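Local coordinates for protein DyP (Bjerkandera adusta, PDB 3VXJ) that binds heme b and probably works as a peroxidase of the dye-decolorizing type, here holding the phenolic compound 2,6-dimethoxyphenol as well, at residues D295-E300 with F382-T387. Numbering follows the deposited sequence.
Sequences DTLTDE and FSKPIT. With 3DM (2,6-dimethoxyphenol), chain E.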
# COMPACT_ATOMS: atom_id res chain seq x y z
N ASP A 295 -21.18 15.07 2.83
CA ASP A 295 -21.73 15.72 4.01
C ASP A 295 -20.74 16.62 4.76
O ASP A 295 -21.04 17.10 5.85
CB ASP A 295 -22.30 14.65 4.97
CG ASP A 295 -21.21 13.75 5.57
OD1 ASP A 295 -20.03 13.90 5.22
OD2 ASP A 295 -21.56 12.87 6.40
N THR A 296 -19.54 16.81 4.20
CA THR A 296 -18.49 17.56 4.87
C THR A 296 -17.51 18.18 3.85
O THR A 296 -16.30 18.29 4.10
CB THR A 296 -17.77 16.68 5.96
OG1 THR A 296 -16.90 17.50 6.77
CG2 THR A 296 -16.99 15.51 5.35
N LEU A 297 -18.04 18.60 2.71
CA LEU A 297 -17.18 19.19 1.67
C LEU A 297 -16.64 20.56 2.06
O LEU A 297 -15.56 20.94 1.62
CB LEU A 297 -17.92 19.30 0.33
CG LEU A 297 -18.40 18.01 -0.34
CD1 LEU A 297 -19.37 18.34 -1.47
CD2 LEU A 297 -17.22 17.19 -0.87
N THR A 298 -17.38 21.31 2.88
CA THR A 298 -17.01 22.69 3.16
C THR A 298 -16.86 22.99 4.65
O THR A 298 -16.95 24.14 5.07
CB THR A 298 -17.97 23.70 2.45
OG1 THR A 298 -19.32 23.41 2.80
CG2 THR A 298 -17.83 23.62 0.94
N ASP A 299 -16.60 21.95 5.43
CA ASP A 299 -16.29 22.10 6.85
C ASP A 299 -15.51 20.87 7.30
O ASP A 299 -15.49 19.86 6.59
CB ASP A 299 -17.57 22.27 7.68
CG ASP A 299 -17.30 22.92 9.00
OD1 ASP A 299 -17.18 24.17 9.03
OD2 ASP A 299 -17.20 22.21 10.02
N GLU A 300 -14.88 20.94 8.48
CA GLU A 300 -14.04 19.84 8.96
C GLU A 300 -14.56 19.16 10.22
O GLU A 300 -13.87 18.31 10.78
CB GLU A 300 -12.60 20.32 9.17
CG GLU A 300 -12.01 20.92 7.92
CD GLU A 300 -10.54 21.20 8.03
OE1 GLU A 300 -9.76 20.23 7.98
OE2 GLU A 300 -10.16 22.40 8.14
N PHE A 382 -8.80 20.94 -3.15
CA PHE A 382 -8.93 22.31 -3.60
C PHE A 382 -10.27 22.91 -3.17
O PHE A 382 -11.19 22.18 -2.78
CB PHE A 382 -8.78 22.39 -5.13
CG PHE A 382 -9.56 21.34 -5.87
CD1 PHE A 382 -10.92 21.51 -6.13
CD2 PHE A 382 -8.93 20.18 -6.32
CE1 PHE A 382 -11.64 20.53 -6.81
CE2 PHE A 382 -9.65 19.19 -7.00
CZ PHE A 382 -11.01 19.38 -7.25
N SER A 383 -10.35 24.24 -3.23
CA SER A 383 -11.59 25.00 -2.99
C SER A 383 -12.18 24.82 -1.58
O SER A 383 -13.40 24.83 -1.41
CB SER A 383 -12.64 24.66 -4.06
OG SER A 383 -12.12 24.87 -5.36
N LYS A 384 -11.30 24.67 -0.59
CA LYS A 384 -11.74 24.53 0.81
C LYS A 384 -11.59 25.85 1.57
O LYS A 384 -10.72 26.66 1.24
CB LYS A 384 -10.94 23.42 1.51
CG LYS A 384 -11.07 22.03 0.89
CD LYS A 384 -12.51 21.65 0.57
CE LYS A 384 -12.59 20.20 0.17
NZ LYS A 384 -13.93 19.81 -0.33
N PRO A 385 -12.45 26.07 2.59
CA PRO A 385 -12.39 27.34 3.34
C PRO A 385 -11.20 27.46 4.30
O PRO A 385 -10.91 28.56 4.78
CB PRO A 385 -13.71 27.33 4.13
CG PRO A 385 -14.03 25.88 4.29
CD PRO A 385 -13.62 25.26 2.99
N ILE A 386 -10.53 26.33 4.58
CA ILE A 386 -9.33 26.30 5.42
C ILE A 386 -8.30 25.46 4.67
O ILE A 386 -8.63 24.40 4.16
CB ILE A 386 -9.61 25.66 6.83
CG1 ILE A 386 -10.66 26.48 7.59
CG2 ILE A 386 -8.31 25.55 7.65
CD1 ILE A 386 -11.04 25.92 8.95
N THR A 387 -7.06 25.95 4.59
CA THR A 387 -5.97 25.19 3.99
C THR A 387 -5.89 23.79 4.59
O THR A 387 -5.77 23.66 5.81
CB THR A 387 -4.63 25.90 4.22
OG1 THR A 387 -4.69 27.20 3.61
CG2 THR A 387 -3.46 25.11 3.60
O1 3DM E . -15.50 26.10 0.06
C1 3DM E . -15.50 27.36 0.56
C2 3DM E . -16.60 27.80 1.31
O2 3DM E . -17.63 26.93 1.50
C7 3DM E . -18.80 27.47 2.15
C3 3DM E . -16.59 29.10 1.84
C4 3DM E . -15.50 29.95 1.61
C5 3DM E . -14.41 29.50 0.86
C6 3DM E . -14.41 28.20 0.33
O3 3DM E . -13.36 27.71 -0.40
C8 3DM E . -12.51 28.70 -1.02
O HOH W 1 -7.53 22.21 7.51
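The ammonium group of Lys384 is gripped by two partners: NZ donates to Leu297 O at 2.8 Å, lying in the carbonyl plane on a lone pair with a C=O...N angle of 130°, and it forms a salt bridge with Asp317 OD1. The lysine chain bends at chi2 (-46°) and is then extended, which lays CD and CE alongside the same carbonyl oxygen before NZ meets it. With an alanine here, Leu297 O would probably lose this donor and Asp317 this positive mate, leaving the two loops less firmly tied. Pro385 continues the seam, its CG resting 3.5 Å from Thr298 O. These are two surface loops of the C-terminal part of the DyP-type peroxidase fold, one leading to helix 308-312 and the other following helix 367-375, and together they contribute to a 2,6-dimethoxyphenol site distinct from a second one nearer the heme. Here the phenol hydroxyl O1 donates to Ser383 O (2.9 Å), while Thr298 CG2 comes within 3.4 Å of methoxy oxygen O2 and Pro385 CD packs against the ring near C1. Further along, Glu300 OE2 comes up against Ile386, 3.6 Å from its CB, and is hydrogen-bonded to a water (2.7 Å) that also sits beside Thr387 O, bridging the two loops; the other carboxylate oxygen, OE1, accepts from the backbone N of Phe305, which anchors the acid to its own loop.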